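BH2851 (Bacillus halodurans, PDB 2GFG) is of unknown function, a putative adenylate cyclase of the CYTH family whose closed antiparallel barrel probably acts on a triphosphate-containing substrate. Local coordinates at residues D32-R37 with T121-A127; T67-P71 with A105-L109; D148-E152 with T179-R185. The contacts are given in a common frame with arbitrary orientation. Numbering follows the deposited sequence.

Contact 1 of 3, residues D32-R37 with T121-A127. With EDO (1,2-ethanediol), chain G.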
loop_
_atom_site.group_PDB
_atom_site.type_symbol
_atom_site.label_atom_id
_atom_site.label_comp_id
_atom_site.label_asym_id
_atom_site.label_seq_id
_atom_site.Cartn_x
_atom_site.Cartn_y
_atom_site.Cartn_z
ATOM N N ASP A 32 -5.683 16.619 8.092
ATOM C CA ASP A 32 -5.410 15.222 8.509
ATOM C C ASP A 32 -4.894 14.369 7.354
ATOM O O ASP A 32 -4.246 13.346 7.576
ATOM C CB ASP A 32 -6.669 14.584 9.107
ATOM C CG ASP A 32 -7.104 15.250 10.407
ATOM O OD1 ASP A 32 -6.221 15.615 11.211
ATOM O OD2 ASP A 32 -8.328 15.390 10.630
ATOM N N PHE A 33 -5.218 14.772 6.122
ATOM C CA PHE A 33 -4.734 14.078 4.931
ATOM C C PHE A 33 -3.260 14.383 4.673
ATOM O O PHE A 33 -2.863 15.554 4.569
ATOM C CB PHE A 33 -5.576 14.450 3.704
ATOM C CG PHE A 33 -6.880 13.709 3.623
ATOM C CD1 PHE A 33 -6.977 12.529 2.895
ATOM C CD2 PHE A 33 -8.004 14.169 4.309
ATOM C CE1 PHE A 33 -8.192 11.822 2.825
ATOM C CE2 PHE A 33 -9.218 13.464 4.251
ATOM C CZ PHE A 33 -9.303 12.287 3.507
ATOM N N LYS A 34 -2.445 13.319 4.618
ATOM C CA LYS A 34 -1.018 13.430 4.317
ATOM C C LYS A 34 -0.742 12.808 2.944
ATOM O O LYS A 34 -1.321 11.792 2.592
ATOM C CB LYS A 34 -0.181 12.715 5.387
ATOM C CG LYS A 34 -0.584 13.030 6.852
ATOM C CD LYS A 34 -0.512 14.518 7.166
ATOM C CE LYS A 34 -0.871 14.799 8.628
ATOM N NZ LYS A 34 -0.999 16.267 8.908
ATOM N N LEU A 35 0.176 13.410 2.204
ATOM C CA LEU A 35 0.507 12.966 0.850
ATOM C C LEU A 35 1.707 12.035 0.867
ATOM O O LEU A 35 2.670 12.269 1.595
ATOM C CB LEU A 35 0.791 14.187 -0.047
ATOM C CG LEU A 35 1.182 13.957 -1.513
ATOM C CD1 LEU A 35 0.204 13.028 -2.244
ATOM C CD2 LEU A 35 1.278 15.311 -2.234
ATOM N N GLN A 36 1.607 10.931 0.118
ATOM C CA GLN A 36 2.721 9.996 -0.050
ATOM C C GLN A 36 2.812 9.516 -1.503
ATOM O O GLN A 36 1.806 9.493 -2.229
ATOM C CB GLN A 36 2.562 8.800 0.890
ATOM C CG GLN A 36 1.339 7.891 0.557
ATOM C CD GLN A 36 0.941 6.988 1.708
ATOM O OE1 GLN A 36 1.150 7.318 2.873
ATOM N NE2 GLN A 36 0.352 5.852 1.386
ATOM N N ARG A 37 4.027 9.151 -1.917
ATOM C CA ARG A 37 4.284 8.647 -3.263
ATOM C C ARG A 37 4.835 7.248 -3.183
ATOM O O ARG A 37 5.832 7.009 -2.515
ATOM C CB ARG A 37 5.280 9.530 -3.979
ATOM C CG ARG A 37 4.738 10.861 -4.364
ATOM C CD ARG A 37 5.601 11.523 -5.423
ATOM N NE ARG A 37 4.934 12.674 -6.026
ATOM C CZ ARG A 37 5.390 13.347 -7.091
ATOM N NH1 ARG A 37 6.542 12.994 -7.686
ATOM N NH2 ARG A 37 4.697 14.377 -7.564
ATOM N N THR A 121 4.913 5.470 -10.537
ATOM C CA THR A 121 4.623 6.067 -9.243
ATOM C C THR A 121 3.129 6.375 -9.079
ATOM O O THR A 121 2.524 7.025 -9.925
ATOM C CB THR A 121 5.432 7.369 -9.044
ATOM O OG1 THR A 121 6.820 7.093 -9.227
ATOM C CG2 THR A 121 5.212 7.960 -7.633
ATOM N N LEU A 122 2.569 5.922 -7.954
ATOM C CA LEU A 122 1.187 6.188 -7.584
ATOM C C LEU A 122 1.184 7.067 -6.343
ATOM O O LEU A 122 1.806 6.716 -5.327
ATOM C CB LEU A 122 0.463 4.862 -7.305
ATOM C CG LEU A 122 -0.989 4.897 -6.801
ATOM C CD1 LEU A 122 -1.725 3.654 -7.256
ATOM C CD2 LEU A 122 -1.078 5.038 -5.268
ATOM N N SER A 123 0.496 8.213 -6.420
ATOM C CA SER A 123 0.406 9.142 -5.284
ATOM C C SER A 123 -0.879 8.919 -4.509
ATOM O O SER A 123 -1.925 8.691 -5.100
ATOM C CB SER A 123 0.470 10.588 -5.765
ATOM O OG SER A 123 1.740 10.878 -6.321
ATOM N N THR A 124 -0.795 9.013 -3.178
ATOM C CA THR A 124 -1.972 8.851 -2.304
ATOM C C THR A 124 -2.047 9.950 -1.247
ATOM O O THR A 124 -1.054 10.270 -0.593
ATOM C CB THR A 124 -1.979 7.478 -1.591
ATOM O OG1 THR A 124 -2.026 6.428 -2.566
ATOM C CG2 THR A 124 -3.204 7.347 -0.653
ATOM N N SER A 125 -3.236 10.537 -1.113
ATOM C CA SER A 125 -3.551 11.431 -0.024
ATOM C C SER A 125 -4.320 10.615 1.003
ATOM O O SER A 125 -5.399 10.096 0.706
ATOM C CB SER A 125 -4.389 12.592 -0.519
ATOM O OG SER A 125 -4.636 13.501 0.513
ATOM N N ARG A 126 -3.763 10.499 2.213
ATOM C CA ARG A 126 -4.269 9.547 3.212
ATOM C C ARG A 126 -4.632 10.195 4.535
ATOM O O ARG A 126 -3.856 10.951 5.093
ATOM C CB ARG A 126 -3.227 8.456 3.463
ATOM C CG ARG A 126 -3.610 7.467 4.601
ATOM C CD ARG A 126 -2.650 6.309 4.697
ATOM N NE ARG A 126 -2.713 5.436 3.526
ATOM C CZ ARG A 126 -2.013 4.309 3.384
ATOM N NH1 ARG A 126 -1.156 3.909 4.334
ATOM N NH2 ARG A 126 -2.151 3.586 2.282
ATOM N N ALA A 127 -5.811 9.837 5.044
ATOM C CA ALA A 127 -6.213 10.151 6.404
ATOM C C ALA A 127 -6.350 8.830 7.176
ATOM O O ALA A 127 -6.823 7.841 6.629
ATOM C CB ALA A 127 -7.515 10.899 6.402
HETATM C C1 EDO G . -6.926 15.804 -0.480
HETATM O O1 EDO G . -6.497 15.530 0.859
HETATM C C2 EDO G . -7.744 14.627 -1.019
HETATM O O2 EDO G . -8.820 14.291 -0.121
HETATM O O HOH W 1 -0.645 4.502 -0.868
#

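Contact 2 of 3, residues T67-P71 with A105-L109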
loop_
_atom_site.group_PDB
_atom_site.type_symbol
_atom_site.label_atom_id
_atom_site.label_comp_id
_atom_site.label_asym_id
_atom_site.label_seq_id
_atom_site.Cartn_x
_atom_site.Cartn_y
_atom_site.Cartn_z
ATOM N N THR A 67 10.019 -1.103 0.924
ATOM C CA THR A 67 9.057 -2.089 1.478
ATOM C C THR A 67 8.772 -3.237 0.532
ATOM O O THR A 67 8.423 -3.026 -0.639
ATOM C CB THR A 67 7.714 -1.405 1.871
ATOM O OG1 THR A 67 7.941 -0.519 2.960
ATOM C CG2 THR A 67 6.654 -2.443 2.284
ATOM N N LEU A 68 8.951 -4.455 1.044
ATOM C CA LEU A 68 8.497 -5.662 0.374
ATOM C C LEU A 68 7.244 -6.181 1.094
ATOM O O LEU A 68 7.154 -6.104 2.325
ATOM C CB LEU A 68 9.597 -6.733 0.397
ATOM C CG LEU A 68 9.254 -8.117 -0.193
ATOM C CD1 LEU A 68 8.911 -8.024 -1.677
ATOM C CD2 LEU A 68 10.406 -9.094 0.033
ATOM N N LYS A 69 6.262 -6.643 0.312
ATOM C CA LYS A 69 5.090 -7.369 0.836
ATOM C C LYS A 69 5.063 -8.712 0.179
ATOM O O LYS A 69 5.118 -8.787 -1.038
ATOM C CB LYS A 69 3.794 -6.637 0.510
ATOM C CG LYS A 69 3.592 -5.352 1.266
ATOM C CD LYS A 69 2.274 -4.675 0.862
ATOM C CE LYS A 69 2.061 -3.372 1.625
ATOM N NZ LYS A 69 0.728 -2.754 1.352
ATOM N N GLN A 70 5.002 -9.783 0.983
ATOM C CA GLN A 70 4.964 -11.170 0.450
ATOM C C GLN A 70 3.929 -12.010 1.204
ATOM O O GLN A 70 3.457 -11.598 2.263
ATOM C CB GLN A 70 6.360 -11.825 0.533
ATOM C CG GLN A 70 6.910 -11.978 1.952
ATOM C CD GLN A 70 8.369 -12.401 1.967
ATOM O OE1 GLN A 70 9.248 -11.611 2.318
ATOM N NE2 GLN A 70 8.637 -13.654 1.560
ATOM N N PRO A 71 3.527 -13.167 0.626
ATOM C CA PRO A 71 2.567 -14.050 1.309
ATOM C C PRO A 71 3.032 -14.544 2.700
ATOM O O PRO A 71 4.235 -14.639 2.969
ATOM C CB PRO A 71 2.427 -15.227 0.339
ATOM C CG PRO A 71 2.762 -14.672 -0.977
ATOM C CD PRO A 71 3.831 -13.658 -0.737
ATOM N N ALA A 105 15.241 -10.743 1.627
ATOM C CA ALA A 105 13.949 -11.396 1.350
ATOM C C ALA A 105 13.692 -11.564 -0.159
ATOM O O ALA A 105 13.055 -12.529 -0.574
ATOM C CB ALA A 105 12.824 -10.625 1.987
ATOM N N LEU A 106 14.167 -10.601 -0.968
ATOM C CA LEU A 106 14.055 -10.700 -2.434
ATOM C C LEU A 106 14.898 -11.852 -2.959
ATOM O O LEU A 106 14.430 -12.653 -3.776
ATOM C CB LEU A 106 14.488 -9.384 -3.117
ATOM C CG LEU A 106 13.576 -8.168 -2.965
ATOM C CD1 LEU A 106 14.216 -6.963 -3.615
ATOM C CD2 LEU A 106 12.202 -8.422 -3.559
ATOM N N ARG A 107 16.136 -11.951 -2.459
ATOM C CA ARG A 107 17.045 -13.038 -2.843
ATOM C C ARG A 107 16.550 -14.412 -2.351
ATOM O O ARG A 107 16.728 -15.405 -3.039
ATOM C CB ARG A 107 18.482 -12.751 -2.351
ATOM C CG ARG A 107 19.155 -11.605 -3.135
ATOM C CD ARG A 107 20.686 -11.527 -2.939
ATOM N NE ARG A 107 21.065 -10.689 -1.783
ATOM C CZ ARG A 107 22.118 -9.836 -1.748
ATOM N NH1 ARG A 107 22.866 -9.597 -2.845
ATOM N NH2 ARG A 107 22.369 -9.150 -0.630
ATOM N N ASP A 108 15.873 -14.444 -1.190
ATOM C CA ASP A 108 15.231 -15.700 -0.694
ATOM C C ASP A 108 14.074 -16.162 -1.613
ATOM O O ASP A 108 13.749 -17.343 -1.654
ATOM C CB ASP A 108 14.706 -15.531 0.740
ATOM C CG ASP A 108 15.822 -15.390 1.773
ATOM O OD1 ASP A 108 17.012 -15.612 1.437
ATOM O OD2 ASP A 108 15.505 -15.054 2.932
ATOM N N LEU A 109 13.454 -15.211 -2.319
ATOM C CA LEU A 109 12.380 -15.514 -3.294
ATOM C C LEU A 109 12.918 -15.775 -4.732
ATOM O O LEU A 109 12.131 -15.943 -5.666
ATOM C CB LEU A 109 11.352 -14.363 -3.324
ATOM C CG LEU A 109 10.524 -14.154 -2.046
ATOM C CD1 LEU A 109 9.740 -12.864 -2.130
ATOM C CD2 LEU A 109 9.584 -15.337 -1.781
HETATM O O HOH W 2 11.387 -14.096 1.352
#

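Contact 3 of 3, residues D148-E152 with T179-R185. With EDO (1,2-ethanediol), chain H.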
loop_
_atom_site.group_PDB
_atom_site.type_symbol
_atom_site.label_atom_id
_atom_site.label_comp_id
_atom_site.label_asym_id
_atom_site.label_seq_id
_atom_site.Cartn_x
_atom_site.Cartn_y
_atom_site.Cartn_z
ATOM N N ASP A 148 -8.734 7.543 -7.930
ATOM C CA ASP A 148 -9.802 6.787 -7.250
ATOM C C ASP A 148 -9.777 6.980 -5.732
ATOM O O ASP A 148 -8.872 7.624 -5.190
ATOM C CB ASP A 148 -9.750 5.282 -7.627
ATOM C CG ASP A 148 -8.431 4.591 -7.206
ATOM O OD1 ASP A 148 -7.855 4.942 -6.140
ATOM O OD2 ASP A 148 -8.029 3.627 -7.913
ATOM N N TYR A 149 -10.797 6.441 -5.067
ATOM C CA TYR A 149 -10.987 6.614 -3.631
ATOM C C TYR A 149 -11.187 5.267 -2.990
ATOM O O TYR A 149 -11.810 4.379 -3.581
ATOM C CB TYR A 149 -12.197 7.513 -3.366
ATOM C CG TYR A 149 -12.123 8.845 -4.066
ATOM C CD1 TYR A 149 -12.576 8.992 -5.385
ATOM C CD2 TYR A 149 -11.564 9.955 -3.434
ATOM C CE1 TYR A 149 -12.485 10.225 -6.051
ATOM C CE2 TYR A 149 -11.470 11.191 -4.085
ATOM C CZ TYR A 149 -11.922 11.317 -5.392
ATOM O OH TYR A 149 -11.821 12.519 -6.025
ATOM N N GLU A 150 -10.660 5.101 -1.781
ATOM C CA GLU A 150 -10.663 3.802 -1.120
ATOM C C GLU A 150 -10.670 3.934 0.403
ATOM O O GLU A 150 -9.962 4.767 0.969
ATOM C CB GLU A 150 -9.427 3.003 -1.552
ATOM C CG GLU A 150 -9.519 1.497 -1.281
ATOM C CD GLU A 150 -8.206 0.765 -1.537
ATOM O OE1 GLU A 150 -7.214 1.416 -1.930
ATOM O OE2 GLU A 150 -8.163 -0.456 -1.327
ATOM N N ILE A 151 -11.484 3.102 1.052
ATOM C CA ILE A 151 -11.464 2.958 2.502
ATOM C C ILE A 151 -10.860 1.594 2.820
ATOM O O ILE A 151 -11.060 0.638 2.063
ATOM C CB ILE A 151 -12.901 3.092 3.125
ATOM C CG1 ILE A 151 -12.816 3.262 4.636
ATOM C CG2 ILE A 151 -13.806 1.867 2.752
ATOM C CD1 ILE A 151 -14.167 3.572 5.291
ATOM N N GLU A 152 -10.034 1.528 3.875
ATOM C CA GLU A 152 -9.391 0.239 4.299
ATOM C C GLU A 152 -9.371 0.128 5.805
ATOM O O GLU A 152 -9.111 1.103 6.483
ATOM C CB GLU A 152 -7.935 0.144 3.799
ATOM C CG GLU A 152 -7.693 0.606 2.350
ATOM C CD GLU A 152 -6.280 1.130 2.128
ATOM O OE1 GLU A 152 -5.722 1.781 3.045
ATOM O OE2 GLU A 152 -5.751 0.945 1.021
ATOM N N THR A 179 -11.895 -5.313 -5.014
ATOM C CA THR A 179 -10.844 -4.307 -4.920
ATOM C C THR A 179 -9.469 -4.944 -4.809
ATOM O O THR A 179 -9.116 -5.503 -3.773
ATOM C CB THR A 179 -11.087 -3.386 -3.699
ATOM O OG1 THR A 179 -12.360 -2.746 -3.831
ATOM C CG2 THR A 179 -9.984 -2.316 -3.579
ATOM N N GLU A 180 -8.701 -4.865 -5.887
ATOM C CA GLU A 180 -7.304 -5.306 -5.869
ATOM C C GLU A 180 -6.431 -4.208 -5.252
ATOM O O GLU A 180 -6.883 -3.079 -5.059
ATOM C CB GLU A 180 -6.820 -5.679 -7.292
ATOM C CG GLU A 180 -6.745 -4.507 -8.278
ATOM C CD GLU A 180 -6.706 -4.955 -9.743
ATOM O OE1 GLU A 180 -6.203 -6.070 -10.022
ATOM O OE2 GLU A 180 -7.179 -4.181 -10.614
ATOM N N ASN A 181 -5.201 -4.563 -4.901
ATOM C CA ASN A 181 -4.260 -3.617 -4.272
ATOM C C ASN A 181 -3.897 -2.434 -5.187
ATOM O O ASN A 181 -3.962 -2.545 -6.397
ATOM C CB ASN A 181 -2.984 -4.357 -3.826
ATOM C CG ASN A 181 -3.222 -5.272 -2.603
ATOM O OD1 ASN A 181 -4.004 -4.941 -1.703
ATOM N ND2 ASN A 181 -2.524 -6.401 -2.563
ATOM N N LYS A 182 -3.531 -1.293 -4.573
ATOM C CA LYS A 182 -3.145 -0.068 -5.325
ATOM C C LYS A 182 -2.160 -0.381 -6.433
ATOM O O LYS A 182 -2.335 0.050 -7.569
ATOM C CB LYS A 182 -2.527 0.966 -4.390
ATOM C CG LYS A 182 -3.521 1.744 -3.583
ATOM C CD LYS A 182 -2.833 2.568 -2.520
ATOM C CE LYS A 182 -3.823 3.356 -1.683
ATOM N NZ LYS A 182 -4.782 2.488 -0.980
ATOM N N ILE A 183 -1.111 -1.124 -6.080
ATOM C CA ILE A 183 -0.075 -1.519 -7.033
ATOM C C ILE A 183 -0.646 -2.379 -8.182
ATOM O O ILE A 183 -0.189 -2.285 -9.325
ATOM C CB ILE A 183 1.107 -2.265 -6.308
ATOM C CG1 ILE A 183 2.278 -2.460 -7.253
ATOM C CG2 ILE A 183 0.644 -3.622 -5.711
ATOM C CD1 ILE A 183 3.540 -2.904 -6.563
ATOM N N GLN A 184 -1.655 -3.193 -7.872
ATOM C CA GLN A 184 -2.318 -4.027 -8.888
ATOM C C GLN A 184 -3.264 -3.174 -9.738
ATOM O O GLN A 184 -3.321 -3.333 -10.964
ATOM C CB GLN A 184 -3.077 -5.176 -8.231
ATOM C CG GLN A 184 -2.197 -6.100 -7.375
ATOM C CD GLN A 184 -1.333 -7.014 -8.198
ATOM N N ARG A 185 -3.981 -2.239 -9.084
ATOM C CA ARG A 185 -4.805 -1.246 -9.805
ATOM C C ARG A 185 -3.920 -0.361 -10.680
ATOM O O ARG A 185 -4.353 0.113 -11.725
ATOM C CB ARG A 185 -5.615 -0.371 -8.832
ATOM C CG ARG A 185 -6.645 -1.133 -8.001
ATOM C CD ARG A 185 -7.749 -0.219 -7.466
ATOM N NE ARG A 185 -7.237 0.987 -6.791
ATOM C CZ ARG A 185 -6.905 1.067 -5.487
ATOM N NH1 ARG A 185 -6.917 -0.010 -4.704
ATOM N NH2 ARG A 185 -6.508 2.230 -4.987
HETATM C C1 EDO H . -4.274 -1.050 -0.748
HETATM O O1 EDO H . -5.254 -1.386 -1.733
HETATM C C2 EDO H . -2.988 -1.847 -0.968
HETATM O O2 EDO H . -1.857 -0.992 -1.223
#

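Contact 1 of 3, residues D32-R37 with T121-A127
Q36, R126 and F33 give up the most surface where these antiparallel strands pair in the barrel wall. Q36 pairs with T124 through two 2.8 Å backbone bonds, Q36 N to T124 O and T124 N to Q36 O. Its side chain turns to the face it shares with T124 and R126, inside the tunnel, where an amide suits polar surroundings: NE2 of Q36 donates to a water (2.8 Å) that also bonds OG1 of T124 (2.9 Å), itself hydrogen-bonded to S141. The same NE2 packs over a face of the R126 guanidinium, 3.5 Å from its CZ; both groups are donors, so this is no hydrogen bond. R126 and K34 share two 2.8 Å backbone bonds, R126 N to K34 O and K34 N to R126 O, while NE of R126 makes a salt bridge to D139. F33 lays its ring on A127, whose CB sits 3.6 Å from the centroid in a CH-pi contact, a small methyl suiting the flat face; O2 of an ethanediol, probably from the crystallisation liquor, lies over the opposite face. Strand 54-60 continues the sheet beside 34-42, 134-143 flanks 117-131, and helix 182-190 brings K182 against L122 and T124.

Contact 2 of 3, residues T67-P71 with A105-L109
One leucine does most of the filling here. L68, on strand 63-71, points at the helix 101-108 and pushes its forked end into a hollow made by A105, L106 and L109. CD2 of L68 comes to 3.5 Å from CB of A105, where a methyl side chain leaves room for the strand's larger residue to approach the helix backbone. CD1 of L68 meets CD2 of L106 at 3.8 Å, so that leucine, whose CA-to-CB bond points sideways, forms one wall of the hollow. L109, just past the helix, provides another wall more loosely, its CD1 standing 4.4 Å from CD2 of L68. Two residues along the strand, and so on the same side of the sheet, Q70 lies across the neighbouring part of the surface: its OE1 is 3.7 Å from CB of A105, and its NE2 is 3.9 Å from CD2 of L109. The long side chain thus spans from the alanine to the leucine. T67 and K69 point the other way, into the barrel, where K69 forms a salt bridge with E7; L55 of strand 54-60 touches both L68 and L106 and continues the apolar surface. No direct hydrogen bond joins the two segments. A single water bridges them at the border, accepting from NE2 of Q70 (2.8 Å) and donating to O of A105 (3.0 Å). The chemistry is therefore that of a helix resting on a barrel's outer wall: leucine and alanine make an apolar contact, and glutamine, amphipathic by nature, finishes it where the surface turns wet.

Contact 3 of 3, residues D148-E152 with T179-R185
Charge pairing dominates: D148, E150 and E152, spaced two apart on one strand, direct their side chains at K182 and R185 of the C-terminal helix, and the five form a salt-bridge network. R185 meets D148 side-on with two bonds, NE to OD2 at 3.0 Å and NH2 to OD1 at 3.2 Å, an arrangement the flat guanidinium favours. It also reaches E150, more weakly, from NH1 to OE1 at 3.1 Å and from NH2 to OE1 at 3.2 Å. K182, a single ammonium on a flexible chain, pairs with two acids of the strand and with D139 of strand 134-143: its NZ is 2.8 Å from OE1 of E150 and 2.7 Å from OE2 of E152. Y143 hydrogen-bonds OD2 of D148. Among other hydrogen bonds, NH1 of R185 donates to O of E180 (3.1 Å), tying the arginine back to the turn before its helix. An ethanediol, probably from the crystallisation liquor, donates from O1 to OE2 of E150 (3.1 Å) and accepts a weak bond from N of K182 (3.3 Å). Van der Waals contact is slight, with CG2 of T179 3.4 Å from OE2 of E150. Such densely charged interiors mark the tunnel of the CYTH fold, where acids and bases probably handle phosphates and metal ions. Strand 146-155 lies between strands 134-143 and 4-14, completing the barrel, and helix 182-190 enters beside it, touching L13 of strand 4-14 through R185 and Y40 of strand 34-42 through K182.

How the contacts relate
All three contacts reach the one eight-stranded antiparallel barrel. Along the chain, contact 2 is nested within the loop closed by contact 1, and contact 3 follows both. Contacts 1 and 3 are close, with centres 13 Å apart, and touch inside the tunnel, where CE of K182 lies 3.7 Å from OG1 of T124. Contact 2 stands on the outside wall, its centre 24 Å from that of contact 1 and 21 Å from that of contact 3, and it touches neither. Strand pairing thus builds the wall, a helix covers it from outside, and the C-terminal helix joins its charged interior, consistent with a binding site within the tunnel.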